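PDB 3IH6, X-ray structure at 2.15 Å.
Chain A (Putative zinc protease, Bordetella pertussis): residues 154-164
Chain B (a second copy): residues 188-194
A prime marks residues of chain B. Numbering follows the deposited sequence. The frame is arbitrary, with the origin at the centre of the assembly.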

# COMPACT_ATOMS: atom_id res chain seq x y z
N ASP A 154 -21.32 -0.97 -18.43
CA ASP A 154 -21.19 0.36 -19.04
C ASP A 154 -19.95 1.10 -18.53
O ASP A 154 -19.94 1.56 -17.39
CB ASP A 154 -22.45 1.19 -18.75
CG ASP A 154 -22.42 2.56 -19.38
OD1 ASP A 154 -21.62 2.80 -20.31
OD2 ASP A 154 -23.20 3.41 -18.93
N TRP A 155 -18.92 1.21 -19.37
CA TRP A 155 -17.63 1.82 -18.98
C TRP A 155 -17.74 3.23 -18.43
O TRP A 155 -16.96 3.62 -17.56
CB TRP A 155 -16.65 1.83 -20.16
CG TRP A 155 -17.05 2.72 -21.30
CD1 TRP A 155 -17.80 2.39 -22.39
CD2 TRP A 155 -16.66 4.10 -21.49
NE1 TRP A 155 -17.93 3.47 -23.24
CE2 TRP A 155 -17.22 4.53 -22.72
CE3 TRP A 155 -15.89 5.00 -20.74
CZ2 TRP A 155 -17.06 5.84 -23.20
CZ3 TRP A 155 -15.72 6.30 -21.23
CH2 TRP A 155 -16.31 6.71 -22.44
N ARG A 156 -18.71 3.99 -18.94
CA ARG A 156 -18.97 5.37 -18.54
C ARG A 156 -19.28 5.54 -17.06
O ARG A 156 -19.21 6.64 -16.52
CB ARG A 156 -20.12 5.94 -19.36
CG ARG A 156 -19.78 6.32 -20.78
CD ARG A 156 -21.01 6.28 -21.68
NE ARG A 156 -21.32 4.90 -22.08
CZ ARG A 156 -22.41 4.52 -22.75
NH1 ARG A 156 -23.36 5.41 -23.09
NH2 ARG A 156 -22.57 3.23 -23.05
N LEU A 157 -19.62 4.44 -16.38
CA LEU A 157 -20.03 4.52 -14.99
C LEU A 157 -18.91 4.98 -14.04
O LEU A 157 -19.18 5.61 -13.02
CB LEU A 157 -20.61 3.19 -14.54
CG LEU A 157 -22.02 2.87 -15.05
CD1 LEU A 157 -22.32 1.44 -14.74
CD2 LEU A 157 -23.09 3.79 -14.43
N PHE A 158 -17.66 4.67 -14.37
CA PHE A 158 -16.58 5.10 -13.51
C PHE A 158 -16.63 6.61 -13.36
O PHE A 158 -16.26 7.14 -12.33
CB PHE A 158 -15.21 4.67 -14.02
CG PHE A 158 -14.05 5.31 -13.29
CD1 PHE A 158 -13.79 5.00 -11.96
CD2 PHE A 158 -13.21 6.21 -13.95
CE1 PHE A 158 -12.73 5.59 -11.30
CE2 PHE A 158 -12.15 6.81 -13.30
CZ PHE A 158 -11.90 6.50 -11.96
N PHE A 159 -17.11 7.29 -14.40
CA PHE A 159 -17.13 8.75 -14.39
C PHE A 159 -18.51 9.27 -13.97
O PHE A 159 -18.61 10.07 -13.04
CB PHE A 159 -16.72 9.28 -15.77
CG PHE A 159 -15.33 8.90 -16.18
CD1 PHE A 159 -14.22 9.56 -15.64
CD2 PHE A 159 -15.11 7.90 -17.11
CE1 PHE A 159 -12.93 9.22 -16.02
CE2 PHE A 159 -13.81 7.55 -17.51
CZ PHE A 159 -12.73 8.21 -16.97
N LEU A 160 -19.54 8.75 -14.63
CA LEU A 160 -20.94 9.16 -14.43
C LEU A 160 -21.35 9.14 -12.97
O LEU A 160 -22.04 10.04 -12.50
CB LEU A 160 -21.88 8.29 -15.28
CG LEU A 160 -23.40 8.35 -15.09
CD1 LEU A 160 -23.91 9.69 -15.56
CD2 LEU A 160 -24.13 7.20 -15.81
N GLN A 161 -20.92 8.14 -12.24
CA GLN A 161 -21.19 8.08 -10.82
C GLN A 161 -20.50 9.17 -9.98
O GLN A 161 -21.08 9.67 -9.04
CB GLN A 161 -20.96 6.66 -10.35
CG GLN A 161 -22.18 5.81 -10.77
CD GLN A 161 -21.99 4.34 -10.59
OE1 GLN A 161 -20.87 3.86 -10.34
NE2 GLN A 161 -23.09 3.59 -10.72
N ARG A 162 -19.30 9.59 -10.37
CA ARG A 162 -18.66 10.74 -9.73
C ARG A 162 -19.42 12.02 -10.07
O ARG A 162 -19.66 12.86 -9.20
CB ARG A 162 -17.19 10.89 -10.12
CG ARG A 162 -16.51 12.09 -9.44
CD ARG A 162 -15.49 12.79 -10.32
NE ARG A 162 -16.12 13.72 -11.23
CZ ARG A 162 -15.57 14.17 -12.35
NH1 ARG A 162 -14.36 13.78 -12.72
NH2 ARG A 162 -16.24 15.03 -13.11
N ASP A 163 -19.84 12.19 -11.32
CA ASP A 163 -20.64 13.38 -11.64
C ASP A 163 -21.95 13.40 -10.86
O ASP A 163 -22.42 14.46 -10.44
CB ASP A 163 -20.90 13.52 -13.13
CG ASP A 163 -19.62 13.75 -13.92
OD1 ASP A 163 -18.67 14.31 -13.35
OD2 ASP A 163 -19.56 13.35 -15.10
N ARG A 164 -22.52 12.21 -10.67
CA ARG A 164 -23.79 12.02 -9.97
C ARG A 164 -23.74 12.27 -8.47
O ARG A 164 -24.67 12.83 -7.90
CB ARG A 164 -24.31 10.62 -10.25
CG ARG A 164 -25.11 10.55 -11.55
CD ARG A 164 -25.49 9.10 -11.75
NE ARG A 164 -26.10 8.82 -13.04
CZ ARG A 164 -27.41 8.62 -13.22
NH1 ARG A 164 -28.24 8.74 -12.19
NH2 ARG A 164 -27.88 8.33 -14.42
N GLU B 188 -16.80 1.96 -30.36
CA GLU B 188 -16.57 3.32 -29.87
C GLU B 188 -17.46 3.63 -28.68
O GLU B 188 -18.48 2.96 -28.46
CB GLU B 188 -16.84 4.34 -30.99
CG GLU B 188 -15.77 4.37 -32.08
CD GLU B 188 -16.25 4.95 -33.41
OE1 GLU B 188 -17.37 5.54 -33.48
OE2 GLU B 188 -15.49 4.80 -34.40
N GLY B 189 -17.05 4.62 -27.89
CA GLY B 189 -17.92 5.21 -26.89
C GLY B 189 -17.67 6.70 -26.74
O GLY B 189 -16.65 7.22 -27.22
N ARG B 190 -18.62 7.40 -26.12
CA ARG B 190 -18.41 8.77 -25.64
C ARG B 190 -19.09 8.97 -24.29
O ARG B 190 -20.15 8.40 -24.04
CB ARG B 190 -18.93 9.82 -26.63
CG ARG B 190 -18.35 9.76 -28.03
CD ARG B 190 -19.05 10.71 -28.95
NE ARG B 190 -18.69 10.43 -30.34
CZ ARG B 190 -19.09 11.16 -31.37
NH1 ARG B 190 -19.85 12.23 -31.17
NH2 ARG B 190 -18.72 10.82 -32.60
N TYR B 191 -18.49 9.77 -23.43
CA TYR B 191 -19.16 10.19 -22.22
C TYR B 191 -19.52 11.68 -22.30
O TYR B 191 -18.66 12.55 -22.30
CB TYR B 191 -18.35 9.86 -20.95
CG TYR B 191 -19.04 10.40 -19.72
CD1 TYR B 191 -20.36 10.07 -19.43
CD2 TYR B 191 -18.38 11.28 -18.86
CE1 TYR B 191 -21.00 10.58 -18.32
CE2 TYR B 191 -19.01 11.80 -17.75
CZ TYR B 191 -20.32 11.44 -17.48
OH TYR B 191 -20.96 11.97 -16.37
N ILE B 192 -20.81 11.95 -22.41
CA ILE B 192 -21.31 13.32 -22.53
C ILE B 192 -22.15 13.59 -21.28
O ILE B 192 -23.25 13.04 -21.14
CB ILE B 192 -22.09 13.51 -23.87
CG1 ILE B 192 -21.08 13.58 -25.03
CG2 ILE B 192 -23.00 14.74 -23.86
CD1 ILE B 192 -21.51 12.88 -26.28
N PRO B 193 -21.60 14.37 -20.33
CA PRO B 193 -22.37 14.59 -19.10
C PRO B 193 -23.59 15.53 -19.26
O PRO B 193 -23.68 16.29 -20.23
CB PRO B 193 -21.32 15.13 -18.11
CG PRO B 193 -20.21 15.63 -18.93
CD PRO B 193 -20.21 14.85 -20.22
N THR B 194 -24.52 15.43 -18.31
CA THR B 194 -25.69 16.33 -18.16
C THR B 194 -25.27 17.80 -18.02
O THR B 194 -24.91 18.25 -16.92
CB THR B 194 -26.54 15.94 -16.91
OG1 THR B 194 -26.76 14.52 -16.91
CG2 THR B 194 -27.89 16.68 -16.89

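How do the two backbones lie against each other? Chain A enters a helix through a type I turn from Asp154 to Leu157, while chain B ends a strand at Tyr191′ and continues as loop. The helix and strand axes run nearly parallel, 11° apart in their N-to-C directions, and come no nearer than 10.0 Å. That gap leaves room for side chains, so side chains supply much of the contact. The backbones draw closer near the turn, where Arg156 CA and Tyr191′ CA are 6.1 Å apart; farther along, Leu160 CA and Pro193′ CA are separated by 7.3 Å. In all, the two stretches bury 371 Å² of surface.

What does Tyr191′ do to hold the chains together? It covers more surface than any other residue here, 129 Å², and its CA-to-CB bond points toward the helix. With chi1 in the t well, the side chain extends along residues Arg156, Phe159 and Leu160: Arg156 CG lies 3.8 Å from Tyr191′ CB, Phe159 CB lies 3.9 Å from Tyr191′ CE2, and Leu160 CB lies 3.9 Å from Tyr191′ CE1. The spacing of Phe159, Leu160 and Asp163 is that of one side of a helix, and Arg156 precedes them in the chain. Carbon meets carbon along the side chain, and the hydroxyl at the tip of the ring lies against Leu160, with Tyr191′ OH 3.4 Å from Leu160 CA, and reaches a carboxylate.

How is that hydroxyl satisfied? Tyr191′ OH donates a hydrogen bond to Asp163 OD2 at 2.3 Å, a very short distance and the one hydrogen bond between the stretches. The carboxylate oxygen lies at the edge of the tyrosine ring, near its plane, as suits a phenol hydroxyl. Asp163 is buried, and its other oxygen is engaged within its own chain: Arg162 NH2 forms a salt bridge with Asp163 OD1 at 2.5 Å, although the hydrogen bond within that pair is weak because its angle is poor. The arginine thus places positive charge beside the carboxylate, at the oxygen the tyrosine does not use. Pro193′ adds a modest van der Waals contact, its CB 3.9 Å from Asp163 OD2.

Why does Trp155 meet the strand at a glycine? Trp155 covers 56 Å², the most on the chain A side. Its CA-to-CB bond points sideways, but the end of the side chain comes nearer, bringing the edge of the indole against the strand backbone: Trp155 CZ2 is 3.7 Å from both Gly189′ C and Arg190′ N. A CB at Gly189′ would point toward the helix stretch and lie 2.5 Å from Trp155 NE1, a clash, so the absent side chain leaves the space the indole uses. Farther along, Trp155 CH2 packs 4.0 Å from Tyr191′ CB. Beside it, Arg156 CD approaches Arg190′ O at 3.3 Å, a contact made by the aliphatic part of the arginine, while Arg156 NE turns to its own chain in a salt bridge with Asp154 OD1 at 2.8 Å.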